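Local coordinates for protein beta-1,4-mannanase (Cryptopygus antarcticus, PDB 4OOU) that hydrolyses internal beta-1,4-mannosidic linkages of mannans such as locust bean gum and konjac, releasing mainly mannobiose, mannotriose and mannotetraose from mannan, at residues A[108-113]-A[164-169]; A[129-134]-A[153-158]; A[279-284]-A[292-297]; A[338-343]-A[349-354]. All coordinates share one frame; numbering follows the deposited sequence.

Contact 1: residues A[108-113]-A[164-169]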
loop_
_atom_site.group_PDB
_atom_site.type_symbol
_atom_site.label_atom_id
_atom_site.label_comp_id
_atom_site.label_asym_id
_atom_site.label_seq_id
_atom_site.Cartn_x
_atom_site.Cartn_y
_atom_site.Cartn_z
ATOM N N THR A 108 -8.706 -19.526 -8.506
ATOM C CA THR A 108 -8.154 -19.887 -7.208
ATOM C C THR A 108 -7.880 -18.664 -6.302
ATOM O O THR A 108 -7.752 -18.812 -5.077
ATOM C CB THR A 108 -6.844 -20.648 -7.506
ATOM O OG1 THR A 108 -7.128 -22.045 -7.602
ATOM C CG2 THR A 108 -5.753 -20.404 -6.500
ATOM N N LEU A 109 -7.792 -17.472 -6.890
ATOM C CA LEU A 109 -7.283 -16.282 -6.173
ATOM C C LEU A 109 -8.017 -15.962 -4.881
ATOM O O LEU A 109 -7.378 -15.760 -3.850
ATOM C CB LEU A 109 -7.351 -15.026 -7.047
ATOM C CG LEU A 109 -6.707 -13.794 -6.412
ATOM C CD1 LEU A 109 -5.354 -13.504 -7.018
ATOM C CD2 LEU A 109 -7.583 -12.579 -6.583
ATOM N N ILE A 110 -9.347 -15.893 -4.940
ATOM C CA ILE A 110 -10.123 -15.456 -3.782
ATOM C C ILE A 110 -9.907 -16.424 -2.620
ATOM O O ILE A 110 -9.599 -15.995 -1.522
ATOM C CB ILE A 110 -11.615 -15.218 -4.123
ATOM C CG1 ILE A 110 -11.733 -14.079 -5.147
ATOM C CG2 ILE A 110 -12.415 -14.810 -2.896
ATOM C CD1 ILE A 110 -13.149 -13.792 -5.596
ATOM N N ASN A 111 -9.982 -17.726 -2.852
ATOM C CA ASN A 111 -9.647 -18.662 -1.763
ATOM C C ASN A 111 -8.199 -18.521 -1.276
ATOM O O ASN A 111 -7.932 -18.542 -0.068
ATOM C CB ASN A 111 -9.894 -20.116 -2.171
ATOM C CG ASN A 111 -11.307 -20.353 -2.620
ATOM O OD1 ASN A 111 -12.282 -19.800 -2.059
ATOM N ND2 ASN A 111 -11.442 -21.169 -3.652
ATOM N N ASP A 112 -7.261 -18.383 -2.208
ATOM C CA ASP A 112 -5.855 -18.207 -1.811
ATOM C C ASP A 112 -5.665 -17.022 -0.899
ATOM O O ASP A 112 -5.014 -17.140 0.133
ATOM C CB ASP A 112 -4.966 -18.070 -3.035
ATOM C CG ASP A 112 -4.789 -19.363 -3.749
ATOM O OD1 ASP A 112 -5.260 -20.400 -3.220
ATOM O OD2 ASP A 112 -4.180 -19.344 -4.829
ATOM N N LEU A 113 -6.256 -15.888 -1.261
ATOM C CA LEU A 113 -6.227 -14.728 -0.373
ATOM C C LEU A 113 -6.993 -15.017 0.957
ATOM O O LEU A 113 -6.492 -14.756 2.070
ATOM C CB LEU A 113 -6.753 -13.473 -1.099
ATOM C CG LEU A 113 -5.905 -12.982 -2.309
ATOM C CD1 LEU A 113 -6.701 -12.038 -3.200
ATOM C CD2 LEU A 113 -4.588 -12.301 -1.957
ATOM N N VAL A 164 -13.576 -8.034 -3.560
ATOM C CA VAL A 164 -13.958 -7.219 -2.428
ATOM C C VAL A 164 -15.075 -7.890 -1.650
ATOM O O VAL A 164 -15.073 -7.867 -0.419
ATOM C CB VAL A 164 -14.434 -5.808 -2.844
ATOM C CG1 VAL A 164 -14.658 -4.957 -1.594
ATOM C CG2 VAL A 164 -13.421 -5.126 -3.776
ATOM N N ASN A 165 -16.036 -8.473 -2.357
ATOM C CA ASN A 165 -17.237 -8.970 -1.678
ATOM C C ASN A 165 -16.939 -10.212 -0.867
ATOM O O ASN A 165 -17.525 -10.424 0.197
ATOM C CB ASN A 165 -18.389 -9.172 -2.661
ATOM C CG ASN A 165 -19.136 -7.882 -2.918
ATOM O OD1 ASN A 165 -19.558 -7.223 -1.966
ATOM N ND2 ASN A 165 -19.268 -7.481 -4.192
ATOM N N ALA A 166 -15.976 -11.001 -1.337
ATOM C CA ALA A 166 -15.589 -12.204 -0.602
ATOM C C ALA A 166 -14.676 -11.900 0.571
ATOM O O ALA A 166 -14.687 -12.607 1.535
ATOM C CB ALA A 166 -14.945 -13.201 -1.543
ATOM N N LEU A 167 -13.885 -10.837 0.505
ATOM C CA LEU A 167 -12.865 -10.623 1.528
ATOM C C LEU A 167 -13.188 -9.539 2.579
ATOM O O LEU A 167 -12.413 -9.334 3.541
ATOM C CB LEU A 167 -11.538 -10.296 0.846
ATOM C CG LEU A 167 -10.958 -11.289 -0.165
ATOM C CD1 LEU A 167 -9.667 -10.663 -0.693
ATOM C CD2 LEU A 167 -10.707 -12.682 0.392
ATOM N N LYS A 168 -14.325 -8.867 2.404
ATOM C CA LYS A 168 -14.680 -7.710 3.213
ATOM C C LYS A 168 -15.202 -8.042 4.611
ATOM O O LYS A 168 -15.479 -7.163 5.394
ATOM C CB LYS A 168 -15.745 -6.903 2.491
ATOM C CG LYS A 168 -17.044 -7.653 2.327
ATOM C CD LYS A 168 -18.138 -6.703 1.888
ATOM C CE LYS A 168 -19.490 -7.404 1.848
ATOM N NZ LYS A 168 -20.387 -6.666 0.926
ATOM N N SER A 169 -15.389 -9.303 4.923
ATOM C CA SER A 169 -15.831 -9.669 6.253
ATOM C C SER A 169 -14.620 -10.122 7.056
ATOM O O SER A 169 -14.759 -10.670 8.144
ATOM C CB SER A 169 -16.859 -10.793 6.166
ATOM O OG SER A 169 -16.350 -11.855 5.371
#

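Contact 2: residues A[129-134]-A[153-158]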
loop_
_atom_site.group_PDB
_atom_site.type_symbol
_atom_site.label_atom_id
_atom_site.label_comp_id
_atom_site.label_asym_id
_atom_site.label_seq_id
_atom_site.Cartn_x
_atom_site.Cartn_y
_atom_site.Cartn_z
ATOM N N LEU A 129 -3.226 -5.331 1.049
ATOM C CA LEU A 129 -3.135 -6.018 -0.213
ATOM C C LEU A 129 -2.873 -4.966 -1.259
ATOM O O LEU A 129 -3.669 -4.055 -1.389
ATOM C CB LEU A 129 -4.457 -6.714 -0.483
ATOM C CG LEU A 129 -4.724 -7.802 0.545
ATOM C CD1 LEU A 129 -5.861 -8.715 0.108
ATOM C CD2 LEU A 129 -3.461 -8.615 0.836
ATOM N N VAL A 130 -1.773 -5.071 -2.001
ATOM C CA VAL A 130 -1.529 -4.093 -3.068
ATOM C C VAL A 130 -1.867 -4.690 -4.422
ATOM O O VAL A 130 -1.355 -5.747 -4.806
ATOM C CB VAL A 130 -0.163 -3.359 -2.970
ATOM C CG1 VAL A 130 0.876 -4.212 -2.362
ATOM C CG2 VAL A 130 0.328 -2.839 -4.323
ATOM N N LEU A 131 -2.773 -3.999 -5.124
ATOM C CA LEU A 131 -3.389 -4.517 -6.330
ATOM C C LEU A 131 -2.417 -4.599 -7.487
ATOM O O LEU A 131 -2.079 -5.698 -7.914
ATOM C CB LEU A 131 -4.610 -3.669 -6.700
ATOM C CG LEU A 131 -5.977 -4.273 -6.354
ATOM C CD1 LEU A 131 -5.927 -5.147 -5.139
ATOM C CD2 LEU A 131 -7.012 -3.187 -6.185
ATOM N N PHE A 132 -1.955 -3.450 -7.977
ATOM C CA PHE A 132 -1.010 -3.417 -9.093
ATOM C C PHE A 132 0.279 -2.716 -8.786
ATOM O O PHE A 132 0.358 -1.838 -7.941
ATOM C CB PHE A 132 -1.618 -2.696 -10.282
ATOM C CG PHE A 132 -2.879 -3.328 -10.785
ATOM C CD1 PHE A 132 -2.833 -4.384 -11.671
ATOM C CD2 PHE A 132 -4.105 -2.838 -10.410
ATOM C CE1 PHE A 132 -4.013 -4.954 -12.144
ATOM C CE2 PHE A 132 -5.284 -3.375 -10.894
ATOM C CZ PHE A 132 -5.239 -4.442 -11.752
ATOM N N ASN A 133 1.289 -3.061 -9.544
ATOM C CA ASN A 133 2.537 -2.297 -9.505
ATOM C C ASN A 133 2.452 -1.122 -10.464
ATOM O O ASN A 133 1.940 -1.300 -11.542
ATOM C CB ASN A 133 3.675 -3.197 -9.920
ATOM C CG ASN A 133 5.028 -2.707 -9.458
ATOM O OD1 ASN A 133 6.054 -3.241 -9.911
ATOM N ND2 ASN A 133 5.072 -1.723 -8.545
ATOM N N GLY A 134 2.924 0.063 -10.058
ATOM C CA GLY A 134 3.154 1.188 -10.968
ATOM C C GLY A 134 4.642 1.522 -11.113
ATOM O O GLY A 134 5.054 2.230 -12.047
ATOM N N ASN A 153 -13.650 -1.466 -16.517
ATOM C CA ASN A 153 -14.857 -2.027 -15.961
ATOM C C ASN A 153 -14.872 -3.557 -16.022
ATOM O O ASN A 153 -15.518 -4.194 -15.184
ATOM C CB ASN A 153 -16.120 -1.462 -16.627
ATOM C CG ASN A 153 -16.439 -0.043 -16.169
ATOM O OD1 ASN A 153 -16.625 0.225 -14.972
ATOM N ND2 ASN A 153 -16.514 0.876 -17.131
ATOM N N SER A 154 -14.180 -4.159 -16.986
ATOM C CA SER A 154 -14.158 -5.608 -17.009
ATOM C C SER A 154 -13.358 -6.032 -15.810
ATOM O O SER A 154 -13.740 -6.985 -15.109
ATOM C CB SER A 154 -13.595 -6.181 -18.316
ATOM O OG SER A 154 -12.346 -5.634 -18.625
ATOM N N TYR A 155 -12.268 -5.301 -15.538
ATOM C CA TYR A 155 -11.450 -5.616 -14.354
ATOM C C TYR A 155 -12.322 -5.517 -13.116
ATOM O O TYR A 155 -12.400 -6.444 -12.314
ATOM C CB TYR A 155 -10.233 -4.709 -14.198
ATOM C CG TYR A 155 -9.558 -4.900 -12.845
ATOM C CD1 TYR A 155 -8.943 -6.110 -12.509
ATOM C CD2 TYR A 155 -9.545 -3.880 -11.890
ATOM C CE1 TYR A 155 -8.333 -6.294 -11.266
ATOM C CE2 TYR A 155 -8.957 -4.068 -10.647
ATOM C CZ TYR A 155 -8.342 -5.272 -10.337
ATOM O OH TYR A 155 -7.748 -5.447 -9.099
ATOM N N ILE A 156 -12.996 -4.396 -13.000
ATOM C CA ILE A 156 -13.828 -4.136 -11.853
ATOM C C ILE A 156 -14.858 -5.230 -11.657
ATOM O O ILE A 156 -14.994 -5.769 -10.561
ATOM C CB ILE A 156 -14.487 -2.743 -11.961
ATOM C CG1 ILE A 156 -13.396 -1.670 -11.754
ATOM C CG2 ILE A 156 -15.592 -2.576 -10.916
ATOM C CD1 ILE A 156 -13.721 -0.275 -12.230
ATOM N N ASN A 157 -15.552 -5.585 -12.734
ATOM C CA ASN A 157 -16.772 -6.390 -12.616
ATOM C C ASN A 157 -16.490 -7.854 -12.478
ATOM O O ASN A 157 -17.101 -8.544 -11.633
ATOM C CB ASN A 157 -17.706 -6.083 -13.776
ATOM C CG ASN A 157 -18.192 -4.634 -13.741
ATOM O OD1 ASN A 157 -18.152 -3.977 -12.690
ATOM N ND2 ASN A 157 -18.608 -4.110 -14.886
ATOM N N ASN A 158 -15.504 -8.303 -13.236
ATOM C CA ASN A 158 -15.149 -9.706 -13.302
ATOM C C ASN A 158 -14.048 -10.175 -12.372
ATOM O O ASN A 158 -13.802 -11.396 -12.240
ATOM C CB ASN A 158 -14.734 -10.032 -14.730
ATOM C CG ASN A 158 -15.901 -9.991 -15.672
ATOM O OD1 ASN A 158 -17.054 -10.227 -15.269
ATOM N ND2 ASN A 158 -15.623 -9.681 -16.918
#

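Contact 3: residues A[279-284]-A[292-297]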
loop_
_atom_site.group_PDB
_atom_site.type_symbol
_atom_site.label_atom_id
_atom_site.label_comp_id
_atom_site.label_asym_id
_atom_site.label_seq_id
_atom_site.Cartn_x
_atom_site.Cartn_y
_atom_site.Cartn_z
ATOM N N MET A 279 3.793 7.427 2.078
ATOM C CA MET A 279 5.038 7.721 1.396
ATOM C C MET A 279 6.006 6.566 1.599
ATOM O O MET A 279 5.909 5.819 2.572
ATOM C CB MET A 279 5.610 9.019 1.929
ATOM C CG MET A 279 4.704 10.229 1.738
ATOM S SD MET A 279 5.112 11.596 2.843
ATOM C CE MET A 279 3.889 12.799 2.326
ATOM N N HIS A 280 6.882 6.374 0.633
ATOM C CA HIS A 280 8.002 5.443 0.768
ATOM C C HIS A 280 9.261 6.257 0.857
ATOM O O HIS A 280 9.282 7.304 0.305
ATOM C CB HIS A 280 8.130 4.579 -0.473
ATOM C CG HIS A 280 6.938 3.735 -0.744
ATOM N ND1 HIS A 280 6.746 3.099 -1.945
ATOM C CD2 HIS A 280 5.874 3.429 0.024
ATOM C CE1 HIS A 280 5.624 2.410 -1.897
ATOM N NE2 HIS A 280 5.072 2.602 -0.714
ATOM N N THR A 281 10.330 5.781 1.494
ATOM C CA THR A 281 11.505 6.633 1.631
ATOM C C THR A 281 12.833 5.878 1.722
ATOM O O THR A 281 12.991 4.930 2.498
ATOM C CB THR A 281 11.323 7.639 2.798
ATOM O OG1 THR A 281 12.270 8.714 2.676
ATOM C CG2 THR A 281 11.446 6.945 4.128
ATOM N N TYR A 282 13.774 6.339 0.902
ATOM C CA TYR A 282 15.081 5.756 0.763
ATOM C C TYR A 282 16.151 6.871 0.554
ATOM O O TYR A 282 15.971 7.803 -0.244
ATOM C CB TYR A 282 15.072 4.790 -0.442
ATOM C CG TYR A 282 14.085 3.628 -0.370
ATOM C CD1 TYR A 282 14.408 2.450 0.276
ATOM C CD2 TYR A 282 12.851 3.697 -0.986
ATOM C CE1 TYR A 282 13.517 1.390 0.337
ATOM C CE2 TYR A 282 11.949 2.633 -0.926
ATOM C CZ TYR A 282 12.290 1.484 -0.254
ATOM O OH TYR A 282 11.400 0.429 -0.193
ATOM N N SER A 283 17.273 6.768 1.254
ATOM C CA SER A 283 18.395 7.678 1.037
ATOM C C SER A 283 19.090 7.431 -0.309
ATOM O O SER A 283 18.940 6.371 -0.912
ATOM C CB SER A 283 19.408 7.527 2.182
ATOM O OG SER A 283 19.965 6.227 2.271
ATOM N N HIS A 284 19.839 8.424 -0.781
ATOM C CA HIS A 284 20.707 8.266 -1.959
ATOM C C HIS A 284 22.135 8.612 -1.574
ATOM O O HIS A 284 22.419 9.719 -1.088
ATOM C CB HIS A 284 20.187 9.108 -3.127
ATOM C CG HIS A 284 18.856 8.631 -3.618
ATOM N ND1 HIS A 284 17.662 9.149 -3.156
ATOM C CD2 HIS A 284 18.526 7.611 -4.448
ATOM C CE1 HIS A 284 16.654 8.499 -3.714
ATOM N NE2 HIS A 284 17.152 7.556 -4.496
ATOM N N ALA A 292 12.291 14.596 3.618
ATOM C CA ALA A 292 11.858 13.221 3.636
ATOM C C ALA A 292 11.394 12.874 5.041
ATOM O O ALA A 292 11.658 13.604 5.994
ATOM C CB ALA A 292 12.972 12.295 3.162
ATOM N N PRO A 293 10.647 11.798 5.176
ATOM C CA PRO A 293 9.934 11.551 6.430
ATOM C C PRO A 293 10.764 11.451 7.717
ATOM O O PRO A 293 10.305 11.939 8.761
ATOM C CB PRO A 293 9.234 10.219 6.161
ATOM C CG PRO A 293 8.909 10.313 4.738
ATOM C CD PRO A 293 10.099 10.990 4.089
ATOM N N PHE A 294 11.942 10.805 7.646
ATOM C CA PHE A 294 12.814 10.652 8.810
ATOM C C PHE A 294 13.667 11.898 8.990
ATOM O O PHE A 294 14.397 11.996 9.970
ATOM C CB PHE A 294 13.692 9.390 8.735
ATOM C CG PHE A 294 12.916 8.109 8.866
ATOM C CD1 PHE A 294 12.366 7.742 10.076
ATOM C CD2 PHE A 294 12.703 7.275 7.759
ATOM C CE1 PHE A 294 11.611 6.561 10.190
ATOM C CE2 PHE A 294 11.950 6.104 7.863
ATOM C CZ PHE A 294 11.402 5.741 9.084
ATOM N N LYS A 295 13.537 12.867 8.083
ATOM C CA LYS A 295 14.110 14.205 8.303
ATOM C C LYS A 295 13.166 15.134 9.057
ATOM O O LYS A 295 13.586 16.150 9.562
ATOM C CB LYS A 295 14.511 14.859 6.976
ATOM C CG LYS A 295 15.897 14.477 6.504
ATOM C CD LYS A 295 16.960 15.160 7.368
ATOM C CE LYS A 295 18.295 15.361 6.654
ATOM N NZ LYS A 295 18.201 16.419 5.611
ATOM N N VAL A 296 11.902 14.763 9.183
ATOM C CA VAL A 296 10.875 15.754 9.399
ATOM C C VAL A 296 9.725 15.205 10.294
ATOM O O VAL A 296 9.862 14.148 10.888
ATOM C CB VAL A 296 10.455 16.222 7.990
ATOM C CG1 VAL A 296 9.145 15.593 7.529
ATOM C CG2 VAL A 296 10.424 17.733 7.907
ATOM N N ASN A 297 8.644 15.957 10.434
ATOM C CA ASN A 297 7.429 15.539 11.153
ATOM C C ASN A 297 6.393 15.019 10.191
ATOM O O ASN A 297 6.305 15.528 9.088
ATOM C CB ASN A 297 6.738 16.788 11.712
ATOM C CG ASN A 297 6.957 17.000 13.171
ATOM O OD1 ASN A 297 7.623 16.222 13.852
ATOM N ND2 ASN A 297 6.383 18.079 13.673
HETATM O O HOH W 1 13.463 9.760 5.510
#

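Contact 4: residues A[338-343]-A[349-354]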
loop_
_atom_site.group_PDB
_atom_site.type_symbol
_atom_site.label_atom_id
_atom_site.label_comp_id
_atom_site.label_asym_id
_atom_site.label_seq_id
_atom_site.Cartn_x
_atom_site.Cartn_y
_atom_site.Cartn_z
ATOM N N ALA A 338 4.948 2.314 10.103
ATOM C CA ALA A 338 6.250 2.182 9.416
ATOM C C ALA A 338 6.556 0.740 9.050
ATOM O O ALA A 338 6.501 -0.159 9.913
ATOM C CB ALA A 338 7.371 2.732 10.273
ATOM N N LEU A 339 6.920 0.538 7.778
ATOM C CA LEU A 339 7.001 -0.799 7.168
ATOM C C LEU A 339 8.293 -0.948 6.413
ATOM O O LEU A 339 8.567 -0.164 5.506
ATOM C CB LEU A 339 5.837 -0.989 6.174
ATOM C CG LEU A 339 4.535 -1.696 6.561
ATOM C CD1 LEU A 339 4.103 -1.390 7.968
ATOM C CD2 LEU A 339 3.445 -1.297 5.600
ATOM N N THR A 340 9.070 -1.961 6.761
ATOM C CA THR A 340 10.393 -2.149 6.173
ATOM C C THR A 340 10.260 -2.798 4.821
ATOM O O THR A 340 9.215 -3.363 4.503
ATOM C CB THR A 340 11.318 -3.019 7.072
ATOM O OG1 THR A 340 10.633 -4.229 7.472
ATOM C CG2 THR A 340 11.733 -2.244 8.321
ATOM N N TRP A 341 11.319 -2.694 4.036
ATOM C CA TRP A 341 11.400 -3.357 2.760
ATOM C C TRP A 341 12.676 -4.241 2.736
ATOM O O TRP A 341 13.737 -3.721 3.006
ATOM C CB TRP A 341 11.466 -2.319 1.624
ATOM C CG TRP A 341 11.479 -2.987 0.288
ATOM C CD1 TRP A 341 12.566 -3.452 -0.367
ATOM C CD2 TRP A 341 10.342 -3.338 -0.518
ATOM N NE1 TRP A 341 12.190 -4.080 -1.530
ATOM C CE2 TRP A 341 10.829 -4.013 -1.649
ATOM C CE3 TRP A 341 8.967 -3.131 -0.399
ATOM C CZ2 TRP A 341 9.991 -4.474 -2.662
ATOM C CZ3 TRP A 341 8.135 -3.599 -1.392
ATOM C CH2 TRP A 341 8.649 -4.260 -2.516
ATOM N N GLN A 342 12.597 -5.556 2.474
ATOM C CA GLN A 342 11.344 -6.362 2.475
ATOM C C GLN A 342 11.737 -7.739 2.975
ATOM O O GLN A 342 12.934 -8.089 2.976
ATOM C CB GLN A 342 10.759 -6.496 1.079
ATOM C CG GLN A 342 11.607 -7.383 0.175
ATOM C CD GLN A 342 11.181 -7.418 -1.281
ATOM O OE1 GLN A 342 12.027 -7.464 -2.186
ATOM N NE2 GLN A 342 9.873 -7.427 -1.523
ATOM N N PHE A 343 10.759 -8.543 3.359
ATOM C CA PHE A 343 11.068 -9.726 4.161
ATOM C C PHE A 343 11.813 -10.803 3.377
ATOM O O PHE A 343 12.738 -11.438 3.899
ATOM C CB PHE A 343 9.816 -10.304 4.805
ATOM C CG PHE A 343 10.026 -10.720 6.221
ATOM C CD1 PHE A 343 10.417 -9.784 7.174
ATOM C CD2 PHE A 343 9.850 -12.053 6.616
ATOM C CE1 PHE A 343 10.617 -10.166 8.494
ATOM C CE2 PHE A 343 10.052 -12.441 7.931
ATOM C CZ PHE A 343 10.445 -11.497 8.869
ATOM N N CYS A 349 18.092 -2.034 -1.887
ATOM C CA CYS A 349 17.623 -1.394 -0.663
ATOM C C CYS A 349 16.617 -2.288 0.042
ATOM O O CYS A 349 15.470 -1.910 0.216
ATOM C CB CYS A 349 17.059 0.016 -0.949
ATOM S SG CYS A 349 18.346 1.268 -1.319
ATOM N N SER A 350 17.060 -3.492 0.399
ATOM C CA SER A 350 16.266 -4.409 1.219
ATOM C C SER A 350 17.027 -4.825 2.440
ATOM O O SER A 350 18.187 -5.238 2.372
ATOM C CB SER A 350 15.866 -5.688 0.474
ATOM O OG SER A 350 15.238 -6.619 1.361
ATOM N N ASP A 351 16.353 -4.747 3.571
ATOM C CA ASP A 351 16.918 -5.240 4.803
ATOM C C ASP A 351 16.871 -6.751 4.856
ATOM O O ASP A 351 16.237 -7.448 4.042
ATOM C CB ASP A 351 16.191 -4.646 6.021
ATOM C CG ASP A 351 16.548 -3.190 6.265
ATOM O OD1 ASP A 351 17.768 -2.846 6.252
ATOM O OD2 ASP A 351 15.612 -2.402 6.499
ATOM N N THR A 352 17.607 -7.228 5.833
ATOM C CA THR A 352 17.648 -8.610 6.251
ATOM C C THR A 352 16.324 -8.975 6.905
ATOM O O THR A 352 15.859 -8.188 7.708
ATOM C CB THR A 352 18.788 -8.645 7.265
ATOM O OG1 THR A 352 19.984 -8.925 6.547
ATOM C CG2 THR A 352 18.624 -9.632 8.275
ATOM N N TYR A 353 15.715 -10.128 6.631
ATOM C CA TYR A 353 14.503 -10.488 7.432
ATOM C C TYR A 353 14.779 -10.436 8.941
ATOM O O TYR A 353 13.901 -10.186 9.761
ATOM C CB TYR A 353 13.902 -11.858 7.050
ATOM C CG TYR A 353 14.652 -13.089 7.547
ATOM C CD1 TYR A 353 14.634 -13.459 8.900
ATOM C CD2 TYR A 353 15.326 -13.904 6.664
ATOM C CE1 TYR A 353 15.313 -14.586 9.356
ATOM C CE2 TYR A 353 16.025 -15.029 7.108
ATOM C CZ TYR A 353 16.020 -15.377 8.447
ATOM O OH TYR A 353 16.709 -16.521 8.840
ATOM N N SER A 354 16.013 -10.714 9.305
ATOM C CA SER A 354 16.420 -10.716 10.698
ATOM C C SER A 354 16.376 -9.368 11.422
ATOM O O SER A 354 15.838 -9.241 12.519
ATOM C CB SER A 354 17.823 -11.324 10.828
ATOM O OG SER A 354 17.699 -12.621 11.325
#

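Contact 1: residues A[108-113]-A[164-169]
I110 meets A166 through its CG2 methyl, which chi1 of -63° sets opposite the backbone N while CG1 lies opposite the carbonyl carbon. With this choice the short branch goes to the neighbouring helix and the longer CG1-CD1 arm runs elsewhere. On the other side, L167 has its CG beside its own backbone N and opposite its carbonyl carbon (chi1 -57°), a turn that presents both of its methyls to the helix starting at L109.

Between 108-113 and 164-169 the backbones are nearest at I110 and A166, CA to CA 7.1 Å. Here the CG2 of I110 and the CB of A166 are 3.3 Å apart, tight for two methyl groups, and the small alanine probably helps the backbones come this near. One turn on from I110, L113 crosses L167 at about a right angle: CD1 of L167 lies 4.1 Å from CB of L113 and the same distance from its CD1. The second methyl of L167, CD2, rests 4.0 Å from the backbone O of I110. The side-chain contacts are apolar and modest in extent, with the two leucines on the buried side.

Helices 109-122 and 149-167 both lie on the outside of the TIM barrel, with strand 126-133 and the short helix 140-145 between them in the chain. M163 extends the seam by touching L109 and I110. Inward, L167 packs on L173 and W176 of strand 173-177, while V164 and N165 lean on A232 of helix 215-232.

Contact 2: residues A[129-134]-A[153-158]
F132 and Y155 bring their rings together in a TIM barrel, where helix 149-167 lies against the outside of strand 126-133. The two side chains come from opposite directions. CZ of F132 sits over one face of the tyrosine ring, displaced toward its rim, and is 3.5 Å from CZ of Y155. The planes stand 59° apart with centroids 5.0 Å from each other, so the pair is an oblique aromatic contact. L131 joins from the preceding position of the strand, its CG 3.5 Å from OH of Y155.

Reach is what makes this possible, since the CA atoms of L131 and Y155 are 11.4 Å apart. Y155 covers the distance because its CG extends opposite the backbone N (chi1 170°), sending the ring off the helix toward the strand.

Further out, the buried hydroxyl of Y155 is hydrogen-bonded to NE2 of H85, on strand 79-86, whose imidazole also meets both aromatic rings. P92 touches F132 and Y155 as well. A phenylalanine in place of Y155 would probably keep much of the ring contact but leave NE2 of H85 without its hydroxyl mate in a buried setting. Within the pair itself, CE2 of Y155 lies at the edge of the F132 ring, in its plane, 3.7 Å from CE2 of F132.

Contact 3: residues A[279-284]-A[292-297]
T281 points from the end of barrel strand 277-281 into the loop at 292-297, and each of its side-chain atoms finds something there. CB lies 3.8 Å from CD of P293. The hydroxyl is placed opposite the backbone N (chi1 -163°), where OG1 comes 3.4 Å from CD of P293 and 3.7 Å from CB of A292. The same oxygen is hydrogen-bonded to a water at 3.2 Å, and that water accepts a bond of 2.8 Å from the backbone N of F294, thereby bridging strand and loop. CG2 takes the crowded position between N and carbonyl carbon, which carries it to the F294 ring, 3.9 Å from both CD2 and CE2. Two residues back, SD of M279 adds a looser touch on CG of P293 at 4.4 Å.

With an alanine in place of T281, OG1 and CG2 are gone, which would probably cost the water its strand-side partner and open a gap against P293 and F294.

H280 and Y282 direct their CB atoms away from the loop: ND1 of H280 bonds to E181, and OH of Y282 to E312, by similarity the acid/base and the nucleophile. T281 itself shares backbone hydrogen bonding with E312 on strand 308-313. P293 and F294 both touch I310 of that strand, F294 meeting F313 edge-to-face and packing against L326 and A330 of helix 323-332.

Contact 4: residues A[338-343]-A[349-354]
The last strand of the TIM barrel, 337-340, runs out at its C-terminal end into the substrate-binding W341, and the chain soon folds back over this exit before helix 353-361. The peptide bond between W341 and Q342 is cis, a feature well known at this tryptophan in glycosyl hydrolase family 5.

W341 O is gripped by the returning chain. D351 N donates to it over 2.9 Å at an N-H...O angle of 162°, in the carbonyl plane and on a lone pair, and S350 CA approaches the same oxygen at 3.2 Å in a CA-H...O contact. Beyond the cis bond, Q342 N donates to S350 OG over 3.1 Å. That hydroxyl, set opposite its own backbone N (chi1 173°), donates a hydrogen bond to D351 O at 3.0 Å. The indole of W341 meets C349 O at its edge, CD1 being 3.3 Å away. Further on, CB of Y353 stands over the centre of the F343 ring, 3.8 Å from the centroid and 4° off the normal, a clean CH-pi contact.

Around this, C349 is joined to C317 by a disulfide, and the carboxylate of D351 receives the backbone N of S315 and, weakly, of V316. W341 also lies beside Y282 and E312.

Backbone groups on both sides of the cis bond are therefore held from the 349-354 chain, which probably helps fix the indole beside the presumed nucleophile. C349 and S350 belong to the 346-350 region thought to help stabilise the transition state.

Overall arrangement
From the N terminus, contact 1 closes the widest loop, from the start of helix 109-122 to the end of helix 149-167. Contact 2 falls within that loop: it joins strand 126-133 to an earlier turn of the same second helix, so one helix is tied both to helix 109-122 and to strand 126-133. Contacts 3 and 4 follow in series as short closures, each folding the chain back at the C-terminal end of a barrel strand, 277-281 and 337-340. Contacts 1 and 3 lie on opposite sides of the molecule, about 34 Å between centres. Contacts 3 and 4 touch directly, OH of Y282 lying 3.3 Å from CB of W341.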